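Local coordinates for protein TipC2 (Streptococcus intermedius B196, PDB 6DHX) that probably acts as an immunity protein that protects the producing bacterium by recognising an antibacterial toxin exported through the type VII secretion system, at residues N20-I25 / K181-V186; K41-E46 / L64-A69; T71-K76 / E95-P100; K119-A124 / M190-W195. All blocks are in the same frame, centred on the assembly; numbering follows the deposited sequence.

Contact 1: N20-I25 / K181-V186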
# COMPACT_ATOMS: atom_id res chain seq x y z
N ASN A 20 7.41 13.75 5.19
CA ASN A 20 7.04 12.52 5.88
C ASN A 20 7.59 11.33 5.11
O ASN A 20 8.13 11.47 4.00
CB ASN A 20 5.50 12.42 6.01
CG ASN A 20 4.84 12.47 4.66
OD1 ASN A 20 5.06 11.57 3.85
ND2 ASN A 20 4.07 13.54 4.40
N ILE A 21 7.41 10.13 5.68
CA ILE A 21 8.03 8.95 5.12
C ILE A 21 7.44 8.60 3.76
O ILE A 21 8.14 8.01 2.92
CB ILE A 21 7.91 7.76 6.10
CG1 ILE A 21 8.80 6.61 5.64
CG2 ILE A 21 6.41 7.32 6.27
CD1 ILE A 21 9.07 5.58 6.78
N PHE A 22 6.18 8.95 3.51
CA PHE A 22 5.57 8.64 2.22
C PHE A 22 6.12 9.56 1.13
O PHE A 22 6.35 9.10 0.01
CB PHE A 22 4.03 8.75 2.31
CG PHE A 22 3.49 7.88 3.43
CD1 PHE A 22 3.49 6.48 3.29
CD2 PHE A 22 3.13 8.44 4.63
CE1 PHE A 22 3.11 5.65 4.35
CE2 PHE A 22 2.74 7.61 5.73
CZ PHE A 22 2.73 6.21 5.56
N ASP A 23 6.31 10.84 1.44
CA ASP A 23 7.03 11.72 0.50
C ASP A 23 8.41 11.14 0.18
O ASP A 23 8.91 11.25 -0.94
CB ASP A 23 7.29 13.11 1.10
CG ASP A 23 6.06 14.01 1.14
OD1 ASP A 23 5.08 13.84 0.38
OD2 ASP A 23 6.10 14.96 1.97
N GLU A 24 9.09 10.63 1.20
CA GLU A 24 10.44 10.13 0.98
C GLU A 24 10.43 8.96 -0.01
O GLU A 24 11.20 8.92 -0.98
CB GLU A 24 11.01 9.75 2.35
CG GLU A 24 12.42 9.45 2.43
CD GLU A 24 12.79 9.09 3.87
OE1 GLU A 24 12.50 7.93 4.24
OE2 GLU A 24 13.32 9.97 4.59
N ILE A 25 9.52 8.01 0.20
CA ILE A 25 9.36 6.89 -0.73
C ILE A 25 8.98 7.38 -2.12
O ILE A 25 9.55 6.92 -3.13
CB ILE A 25 8.32 5.88 -0.21
CG1 ILE A 25 8.80 5.23 1.12
CG2 ILE A 25 8.08 4.78 -1.27
CD1 ILE A 25 7.61 4.50 1.92
N LYS A 181 7.45 4.28 13.27
CA LYS A 181 6.71 4.80 14.41
C LYS A 181 6.65 6.32 14.42
O LYS A 181 6.01 6.90 15.29
CB LYS A 181 7.27 4.26 15.72
CG LYS A 181 8.67 4.71 16.03
CD LYS A 181 8.94 4.56 17.54
CE LYS A 181 10.42 4.29 17.80
NZ LYS A 181 10.68 4.06 19.25
N ASP A 182 7.27 7.00 13.45
CA ASP A 182 7.15 8.46 13.38
C ASP A 182 7.14 8.82 11.90
O ASP A 182 8.20 8.97 11.28
CB ASP A 182 8.26 9.21 14.09
CG ASP A 182 8.17 10.72 13.82
OD1 ASP A 182 7.03 11.25 13.59
OD2 ASP A 182 9.25 11.35 13.76
N TYR A 183 5.93 8.97 11.36
CA TYR A 183 5.84 9.18 9.92
C TYR A 183 6.28 10.57 9.49
O TYR A 183 6.56 10.76 8.30
CB TYR A 183 4.38 9.03 9.46
CG TYR A 183 3.78 7.65 9.49
CD1 TYR A 183 4.57 6.51 9.68
CD2 TYR A 183 2.42 7.49 9.28
CE1 TYR A 183 4.00 5.25 9.67
CE2 TYR A 183 1.83 6.24 9.27
CZ TYR A 183 2.60 5.13 9.47
OH TYR A 183 1.97 3.91 9.46
N GLY A 184 6.26 11.55 10.39
CA GLY A 184 6.48 12.93 10.00
C GLY A 184 5.17 13.69 9.86
O GLY A 184 4.18 13.35 10.51
N GLN A 185 5.17 14.72 9.02
CA GLN A 185 4.04 15.65 8.89
C GLN A 185 3.11 15.09 7.83
O GLN A 185 3.37 15.22 6.63
CB GLN A 185 4.55 17.04 8.50
CG GLN A 185 5.04 17.85 9.68
CD GLN A 185 5.38 19.29 9.30
OE1 GLN A 185 5.96 19.55 8.25
NE2 GLN A 185 5.02 20.25 10.16
N VAL A 186 2.03 14.45 8.26
CA VAL A 186 1.11 13.79 7.32
C VAL A 186 -0.25 13.71 8.01
O VAL A 186 -0.33 13.40 9.20
CB VAL A 186 1.60 12.39 6.90
CG1 VAL A 186 1.90 11.51 8.11
CG2 VAL A 186 0.53 11.68 6.03
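An N-capped helix start meets an irregular loop here: Asn20 is the N-cap of helix 21-32, and residues 181-186 belong to the connection between helix 151-173 and strand 187-190. The backbones form a single bridge, Asn20 opposite Gly184. The Asn20 side chain serves both segments. With CG between the backbone N and the carbonyl carbon (chi1 58°), its carboxamide turns back over the first helical turn, and OD1 accepts from Asp23 N at 2.8 Å in a nearly straight bond whose donor lies above the carbonyl plane. Phe22 N adds a weak, strongly bent bond to the same oxygen. At the other end of the amide, Asn20 ND2 donates to Gln185 O at 2.9 Å, with the acceptor close to the amide plane; ND2 is also hydrogen-bonded to Tyr110 OH, so both ends of this buried group are satisfied. The first amide of the helix, Ile21 N, donates to Tyr183 O at 2.8 Å, in the carbonyl plane, and thus the leading amides of the helix find acceptors in Asn20 OD1 and the loop.

Beside these bonds Phe22 turns its edge to the face of Tyr183, a T-shaped pair with planes at 81° and centroids 5.0 Å apart. Tyr183 OH is held by Asn163 and Tyr158 of helix 151-173, which fixes the ring from its far end. The Asp23 carboxylate forms salt bridges with Arg112 and Arg115. Ile21 CG2 sits over the centre of the Phe22 ring and also touches Tyr183 CD1 at 4.0 Å.

Contact 2: K41-E46 / L64-A69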
# COMPACT_ATOMS: atom_id res chain seq x y z
N LYS A 41 17.13 -2.59 -4.63
CA LYS A 41 17.96 -2.87 -3.45
C LYS A 41 17.25 -3.77 -2.44
O LYS A 41 17.92 -4.29 -1.55
CB LYS A 41 18.37 -1.56 -2.75
CG LYS A 41 19.37 -0.69 -3.58
CD LYS A 41 19.73 0.60 -2.83
CE LYS A 41 20.75 1.45 -3.62
NZ LYS A 41 21.24 2.61 -2.85
N LEU A 42 15.93 -3.98 -2.57
CA LEU A 42 15.13 -4.70 -1.57
C LEU A 42 14.91 -6.11 -2.10
O LEU A 42 14.11 -6.33 -3.02
CB LEU A 42 13.80 -4.00 -1.30
CG LEU A 42 12.90 -4.65 -0.23
CD1 LEU A 42 13.63 -4.65 1.13
CD2 LEU A 42 11.59 -3.80 -0.16
N THR A 43 15.57 -7.09 -1.47
CA THR A 43 15.56 -8.43 -2.04
C THR A 43 14.20 -9.10 -1.93
O THR A 43 13.88 -9.96 -2.74
CB THR A 43 16.68 -9.25 -1.35
OG1 THR A 43 17.92 -8.73 -1.79
CG2 THR A 43 16.62 -10.72 -1.78
N ASP A 44 13.36 -8.73 -0.95
CA ASP A 44 12.06 -9.37 -0.79
C ASP A 44 11.03 -8.96 -1.84
O ASP A 44 9.92 -9.50 -1.77
CB ASP A 44 11.44 -9.07 0.59
CG ASP A 44 12.09 -9.88 1.71
OD1 ASP A 44 12.79 -10.88 1.39
OD2 ASP A 44 11.89 -9.56 2.89
N VAL A 45 11.32 -8.03 -2.75
CA VAL A 45 10.27 -7.62 -3.68
C VAL A 45 10.73 -7.79 -5.11
O VAL A 45 11.94 -7.86 -5.41
CB VAL A 45 9.82 -6.16 -3.41
CG1 VAL A 45 9.40 -6.00 -1.93
CG2 VAL A 45 10.97 -5.15 -3.79
N GLU A 46 9.76 -7.88 -6.02
CA GLU A 46 9.98 -7.70 -7.45
C GLU A 46 9.58 -6.29 -7.87
O GLU A 46 8.56 -5.77 -7.44
CB GLU A 46 9.12 -8.66 -8.25
CG GLU A 46 9.37 -10.15 -7.99
CD GLU A 46 8.28 -11.05 -8.59
OE1 GLU A 46 7.28 -10.55 -9.19
OE2 GLU A 46 8.42 -12.27 -8.44
N LEU A 64 6.02 -5.58 -5.92
CA LEU A 64 5.22 -6.74 -5.52
C LEU A 64 6.08 -7.61 -4.60
O LEU A 64 7.18 -8.03 -4.99
CB LEU A 64 4.81 -7.58 -6.76
CG LEU A 64 3.91 -8.78 -6.48
CD1 LEU A 64 2.53 -8.22 -5.98
CD2 LEU A 64 3.67 -9.67 -7.70
N TYR A 65 5.57 -7.91 -3.40
CA TYR A 65 6.34 -8.79 -2.52
C TYR A 65 6.37 -10.20 -3.08
O TYR A 65 5.35 -10.74 -3.52
CB TYR A 65 5.77 -8.79 -1.09
CG TYR A 65 6.37 -7.67 -0.30
CD1 TYR A 65 5.98 -6.35 -0.54
CD2 TYR A 65 7.37 -7.91 0.63
CE1 TYR A 65 6.58 -5.26 0.15
CE2 TYR A 65 7.99 -6.85 1.32
CZ TYR A 65 7.58 -5.54 1.07
OH TYR A 65 8.16 -4.49 1.74
N LYS A 66 7.56 -10.81 -3.05
CA LYS A 66 7.76 -12.18 -3.49
C LYS A 66 7.07 -13.16 -2.54
O LYS A 66 6.93 -12.91 -1.35
CB LYS A 66 9.27 -12.52 -3.55
CG LYS A 66 10.09 -11.67 -4.55
CD LYS A 66 11.61 -11.91 -4.39
CE LYS A 66 12.44 -11.11 -5.42
NZ LYS A 66 13.95 -11.28 -5.19
N ASP A 67 6.67 -14.30 -3.09
CA ASP A 67 6.00 -15.32 -2.28
C ASP A 67 6.84 -15.74 -1.07
O ASP A 67 6.30 -15.91 0.03
CB ASP A 67 5.67 -16.52 -3.15
CG ASP A 67 4.71 -16.18 -4.27
OD1 ASP A 67 3.91 -15.22 -4.10
OD2 ASP A 67 4.76 -16.86 -5.31
N ILE A 68 8.17 -15.87 -1.24
CA ILE A 68 9.07 -16.17 -0.11
C ILE A 68 8.90 -15.17 1.03
O ILE A 68 9.15 -15.49 2.20
CB ILE A 68 10.55 -16.23 -0.57
CG1 ILE A 68 11.52 -16.22 0.61
CG2 ILE A 68 10.94 -15.05 -1.42
CD1 ILE A 68 11.76 -17.56 1.25
N ALA A 69 8.49 -13.95 0.70
CA ALA A 69 8.42 -12.85 1.66
C ALA A 69 7.02 -12.65 2.24
O ALA A 69 6.81 -11.68 2.97
CB ALA A 69 8.87 -11.53 1.01
O HOH W 1 7.56 -14.53 -6.08
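Val45 CG1 stands over the centre of the Tyr65 ring, 3.4 Å from its centroid and 6° off the ring normal, a well-centred CH-pi contact. The two residues form a non-hydrogen-bonded antiparallel pair. Their side chains lie alongside each other and point the same way. Val45 CG1 is anti to the carbonyl carbon (chi1 -55°), the torsion that sets this methyl over the ring. Ala69 CB lies in plane at the ring's edge and packs against Asp44 CB at 3.6 Å.

Backbone bonds set this first shell in place. Glu46 and Leu64 form the neighbouring hydrogen-bonded pair: Glu46 N reaches Leu64 O at 2.8 Å, and Leu64 N returns a bond to Glu46 O at 3.0 Å. Beyond the pair, Lys66 N donates to Asp44 O at 3.0 Å, almost straight, where the type I turn from Leu42 to Val45 leads into the strand. Lys66 then runs extended across that turn, past Glu46 CG, until NZ donates to Thr43 O at 2.8 Å in the carbonyl plane.

Farther out, Tyr65 OH is hydrogen-bonded to Asp169 of helix 151-173, and Glu46 OE1 to His48 on its own strand. Together these contacts close the open end of the hairpin formed by strands 45-51 and 59-65, against that helix. Lys66 NZ is thus bonded to a backbone carbonyl, whereas Asp44 OD1 lies 6.7 Å and Glu46 OE2 6.5 Å from Lys66 NZ; the influence of these carboxylates on the ammonium is probably a longer-range electrostatic one.

Contact 3: T71-K76 / E95-P100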
# COMPACT_ATOMS: atom_id res chain seq x y z
N THR A 71 3.75 -14.02 4.57
CA THR A 71 3.55 -14.78 5.80
C THR A 71 2.10 -15.25 5.91
O THR A 71 1.17 -14.57 5.46
CB THR A 71 3.91 -13.91 7.02
OG1 THR A 71 2.98 -14.13 8.09
CG2 THR A 71 3.89 -12.40 6.66
N GLY A 72 1.91 -16.44 6.49
CA GLY A 72 0.60 -16.89 6.92
C GLY A 72 -0.49 -16.77 5.88
O GLY A 72 -0.37 -17.35 4.80
N ASN A 73 -1.56 -16.03 6.17
CA ASN A 73 -2.68 -15.94 5.24
C ASN A 73 -2.57 -14.77 4.27
O ASN A 73 -3.53 -14.51 3.53
CB ASN A 73 -4.01 -15.84 6.00
CG ASN A 73 -4.42 -17.15 6.65
OD1 ASN A 73 -4.73 -17.21 7.84
ND2 ASN A 73 -4.42 -18.22 5.86
N TYR A 74 -1.45 -14.05 4.26
CA TYR A 74 -1.34 -12.88 3.38
C TYR A 74 -1.04 -13.32 1.96
O TYR A 74 -0.08 -14.07 1.72
CB TYR A 74 -0.28 -11.90 3.90
CG TYR A 74 -0.66 -11.31 5.23
CD1 TYR A 74 -1.48 -10.18 5.32
CD2 TYR A 74 -0.24 -11.90 6.42
CE1 TYR A 74 -1.86 -9.65 6.55
CE2 TYR A 74 -0.60 -11.37 7.66
CZ TYR A 74 -1.41 -10.24 7.72
OH TYR A 74 -1.79 -9.72 8.95
N THR A 75 -1.85 -12.85 1.02
CA THR A 75 -1.81 -13.32 -0.36
C THR A 75 -1.13 -12.33 -1.29
O THR A 75 -0.74 -12.72 -2.41
CB THR A 75 -3.23 -13.60 -0.86
OG1 THR A 75 -4.03 -12.41 -0.75
CG2 THR A 75 -3.88 -14.69 -0.03
N LYS A 76 -1.01 -11.07 -0.89
CA LYS A 76 -0.46 -10.03 -1.76
C LYS A 76 -0.05 -8.84 -0.91
O LYS A 76 -0.78 -8.43 -0.01
CB LYS A 76 -1.48 -9.59 -2.82
CG LYS A 76 -0.92 -8.63 -3.85
CD LYS A 76 -1.90 -8.49 -5.02
CE LYS A 76 -1.26 -7.69 -6.13
NZ LYS A 76 -2.18 -7.54 -7.33
N GLU A 95 -3.48 -7.87 1.03
CA GLU A 95 -4.67 -8.72 1.03
C GLU A 95 -4.41 -9.98 1.84
O GLU A 95 -3.28 -10.50 1.86
CB GLU A 95 -5.11 -9.12 -0.41
CG GLU A 95 -5.31 -7.94 -1.39
CD GLU A 95 -5.95 -8.37 -2.73
OE1 GLU A 95 -6.07 -9.59 -2.98
OE2 GLU A 95 -6.31 -7.48 -3.53
N LYS A 96 -5.45 -10.44 2.53
CA LYS A 96 -5.38 -11.57 3.44
C LYS A 96 -6.65 -12.38 3.30
O LYS A 96 -7.76 -11.82 3.20
CB LYS A 96 -5.23 -11.10 4.90
CG LYS A 96 -4.87 -12.20 5.89
CD LYS A 96 -4.91 -11.68 7.32
CE LYS A 96 -6.23 -12.01 7.98
NZ LYS A 96 -6.49 -13.49 8.03
N GLU A 97 -6.52 -13.69 3.28
CA GLU A 97 -7.73 -14.50 3.26
C GLU A 97 -8.41 -14.40 4.63
O GLU A 97 -7.73 -14.46 5.66
CB GLU A 97 -7.39 -15.94 2.90
CG GLU A 97 -8.63 -16.76 2.58
CD GLU A 97 -8.38 -18.27 2.62
OE1 GLU A 97 -7.34 -18.69 3.19
OE2 GLU A 97 -9.24 -19.02 2.10
N ILE A 98 -9.73 -14.21 4.65
CA ILE A 98 -10.47 -14.16 5.91
C ILE A 98 -11.52 -15.24 6.02
O ILE A 98 -12.00 -15.50 7.14
CB ILE A 98 -11.11 -12.77 6.14
CG1 ILE A 98 -12.20 -12.49 5.10
CG2 ILE A 98 -10.02 -11.70 6.11
CD1 ILE A 98 -12.99 -11.25 5.43
N GLY A 99 -11.87 -15.89 4.93
CA GLY A 99 -12.78 -17.01 4.97
C GLY A 99 -12.71 -17.70 3.64
O GLY A 99 -11.94 -17.29 2.75
N PRO A 100 -13.52 -18.74 3.43
CA PRO A 100 -13.42 -19.48 2.16
C PRO A 100 -13.88 -18.60 1.01
O PRO A 100 -14.99 -18.06 1.03
CB PRO A 100 -14.36 -20.68 2.38
CG PRO A 100 -15.38 -20.20 3.36
CD PRO A 100 -14.68 -19.15 4.24
O HOH W 2 -4.15 -11.68 -3.52
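The open end of an antiparallel beta hairpin, strands 74-82 and 89-99, is built here around a beta bulge. Tyr74 pairs with Lys96 without hydrogen bonds, Lys76 with Glu95 through them, and the register slips by one between the two pairs. Thr75, the extra residue, turns its side chain to run at about a right angle to that of Glu95.

On the face carrying Tyr74 and Lys96, the lysine crosses the ring obliquely. Its CG is anti to the backbone N (chi1 -168°), which lays the aliphatic chain over one face of the phenol: CD lies 4.0 Å from the ring centroid, offset toward the rim on the CE1 and CZ side, in a CH-pi contact. Bends at chi3 and chi4 then curl the chain back, so that Lys96 NZ donates to Glu97 O of its own strand at 2.8 Å. Lys96 CG also packs on Asn73 CB at 3.7 Å. Tyr74 OH is hydrogen-bonded to His157 of helix 151-173, the helix lying against this face.

On the other face Glu95 extends from a CG placed anti to the carbonyl carbon, and its carboxylate forms salt bridges with Arg103 and Arg105 of strand 102-111. The backbone bonds differ in approach: Thr75 N comes to Glu95 O at 2.9 Å from above the carbonyl plane, whereas Glu95 N meets Lys76 O in plane. A water joins the crossed side chains, 2.9 Å from Thr75 OG1 and donating to Glu95 OE1 at the same distance.

Contact 4: K119-A124 / M190-W195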
# COMPACT_ATOMS: atom_id res chain seq x y z
N LYS A 119 -6.57 5.41 4.82
CA LYS A 119 -6.56 3.97 5.02
C LYS A 119 -8.00 3.51 4.83
O LYS A 119 -8.91 4.11 5.39
CB LYS A 119 -6.04 3.59 6.42
CG LYS A 119 -4.60 4.05 6.66
CD LYS A 119 -4.13 4.36 8.10
CE LYS A 119 -4.10 3.18 9.00
NZ LYS A 119 -3.53 3.59 10.33
N SER A 120 -8.20 2.50 3.99
CA SER A 120 -9.57 2.04 3.74
C SER A 120 -9.55 0.51 3.59
O SER A 120 -8.48 -0.13 3.53
CB SER A 120 -10.14 2.77 2.51
OG SER A 120 -9.55 2.32 1.33
N VAL A 121 -10.74 -0.09 3.57
CA VAL A 121 -10.92 -1.54 3.58
C VAL A 121 -11.86 -1.95 2.46
O VAL A 121 -12.95 -1.36 2.31
CB VAL A 121 -11.51 -2.06 4.90
CG1 VAL A 121 -11.35 -3.51 4.95
CG2 VAL A 121 -10.88 -1.45 6.07
N LYS A 122 -11.48 -2.98 1.72
CA LYS A 122 -12.28 -3.54 0.65
C LYS A 122 -12.33 -5.06 0.82
O LYS A 122 -11.59 -5.65 1.62
CB LYS A 122 -11.67 -3.19 -0.73
CG LYS A 122 -11.55 -1.68 -1.02
CD LYS A 122 -10.85 -1.48 -2.38
CE LYS A 122 -10.48 -0.01 -2.68
NZ LYS A 122 -10.89 0.88 -1.59
N ILE A 123 -13.21 -5.69 0.05
CA ILE A 123 -13.38 -7.13 0.06
C ILE A 123 -13.16 -7.66 -1.35
O ILE A 123 -13.53 -7.00 -2.33
CB ILE A 123 -14.79 -7.51 0.58
CG1 ILE A 123 -14.93 -7.13 2.07
CG2 ILE A 123 -15.08 -8.95 0.34
CD1 ILE A 123 -14.09 -8.03 3.02
N ALA A 124 -12.54 -8.83 -1.47
CA ALA A 124 -12.50 -9.58 -2.72
C ALA A 124 -13.20 -10.91 -2.53
O ALA A 124 -12.92 -11.64 -1.58
CB ALA A 124 -11.04 -9.81 -3.17
N MSE A 190 -8.56 7.37 8.65
CA MSE A 190 -8.74 5.93 8.70
C MSE A 190 -10.22 5.63 8.62
O MSE A 190 -10.98 6.14 9.44
CB MSE A 190 -8.11 5.40 9.99
CG MSE A 190 -8.36 3.98 10.36
SE MSE A 190 -7.00 3.57 11.75
CE MSE A 190 -5.99 5.09 11.55
N GLN A 191 -10.60 4.86 7.60
CA GLN A 191 -12.02 4.58 7.38
C GLN A 191 -12.67 3.92 8.59
O GLN A 191 -13.84 4.20 8.92
CB GLN A 191 -12.18 3.67 6.15
CG GLN A 191 -13.64 3.40 5.76
CD GLN A 191 -13.78 2.41 4.61
OE1 GLN A 191 -12.81 1.72 4.22
NE2 GLN A 191 -14.99 2.30 4.08
N TRP A 192 -11.95 3.04 9.27
CA TRP A 192 -12.53 2.24 10.34
C TRP A 192 -12.37 2.87 11.72
O TRP A 192 -12.55 2.18 12.73
CB TRP A 192 -11.91 0.84 10.32
CG TRP A 192 -10.42 0.78 10.54
CD1 TRP A 192 -9.76 0.76 11.73
CD2 TRP A 192 -9.40 0.68 9.52
NE1 TRP A 192 -8.39 0.66 11.52
CE2 TRP A 192 -8.15 0.61 10.18
CE3 TRP A 192 -9.43 0.64 8.13
CZ2 TRP A 192 -6.94 0.48 9.48
CZ3 TRP A 192 -8.22 0.53 7.43
CH2 TRP A 192 -7.00 0.45 8.11
N GLU A 193 -12.09 4.17 11.79
CA GLU A 193 -11.73 4.80 13.06
C GLU A 193 -12.83 4.65 14.09
O GLU A 193 -12.55 4.51 15.29
CB GLU A 193 -11.46 6.28 12.87
CG GLU A 193 -11.05 6.96 14.14
CD GLU A 193 -11.02 8.46 13.99
OE1 GLU A 193 -10.79 8.94 12.86
OE2 GLU A 193 -11.24 9.16 15.01
N LYS A 194 -14.08 4.67 13.66
CA LYS A 194 -15.18 4.59 14.62
C LYS A 194 -15.86 3.23 14.63
O LYS A 194 -16.85 3.06 15.33
CB LYS A 194 -16.17 5.72 14.34
CG LYS A 194 -15.50 7.09 14.44
CD LYS A 194 -16.46 8.25 14.64
CE LYS A 194 -17.02 8.75 13.31
NZ LYS A 194 -16.90 10.23 13.20
N TRP A 195 -15.32 2.24 13.92
CA TRP A 195 -15.93 0.90 13.83
C TRP A 195 -15.64 -0.00 15.02
O TRP A 195 -14.89 0.33 15.92
CB TRP A 195 -15.45 0.17 12.58
CG TRP A 195 -15.80 0.80 11.30
CD1 TRP A 195 -16.52 1.94 11.12
CD2 TRP A 195 -15.47 0.31 10.00
NE1 TRP A 195 -16.64 2.21 9.79
CE2 TRP A 195 -16.02 1.23 9.07
CE3 TRP A 195 -14.77 -0.79 9.53
CZ2 TRP A 195 -15.87 1.07 7.71
CZ3 TRP A 195 -14.61 -0.95 8.17
CH2 TRP A 195 -15.16 -0.01 7.27
OXT TRP A 195 -16.16 -1.12 15.08
O HOH W 3 -14.78 0.47 1.90
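A parallel beta bridge, Lys119 with Met190, marks where strand 187-190 leaves strand 116-127 and the C-terminal tail breaks into two overlapping type I turns. Gln191 N still donates to Lys119 O at 2.9 Å. The side chain of Gln191 then continues the pairing beyond the strand: with CG anti to the backbone N (chi1 -176°) and the chain extended, it carries OE1 to Val121 N at 2.8 Å, the donor lying nearly along the C=O axis. Gln191 NE2 is held by Glu137 and by a water that also donates to Val121 O, so the carboxamide takes the place of a further strand residue.

Trp192 has CG in the crowded position between the backbone N and the carbonyl carbon (chi1 61°). This folds the indole back toward strand 116-127, with Ser120 O in plane at its edge and Met190 CG over the centre of one face. Trp192 NE1 is hydrogen-bonded to Asp155 of helix 151-173. Val121 crosses the indole at about a right angle; its CG2, anti to the carbonyl carbon, packs tightly on Trp192 CE3 at 3.3 Å.

Lys119 and Met190, a selenomethionine, run alongside each other and point the same way. The lysine bends at chi3, and its ammonium has a cation-pi partner in Tyr158. Met190 is bent to near-eclipsed at chi3 (-10°), with its methyl carbon CE in close nonbonded contact with Lys119 NZ at 3.1 Å.

Contacts 2, 3 and 4 all reach the same curved mixed sheet, whereas contact 1 joins the first helix to the loop leading into the sheet's parallel strand 187-190. Contacts 2 and 3 close successive hairpins, their centres about 17 Å apart, and both are nested inside the long loop closed by contact 1; they touch where Leu64 CD1 packs on Lys76 CE at 3.8 Å. Contact 3 meets contact 4 through Ile98 CD1 and Ile123 CD1, 4.2 Å apart. Contacts 1 and 4 cross along the chain, their segments 181-186 and 190-195 adjoining in sequence, yet their centres lie about 21 Å apart. Helix 151-173 supplies polar partners to all four.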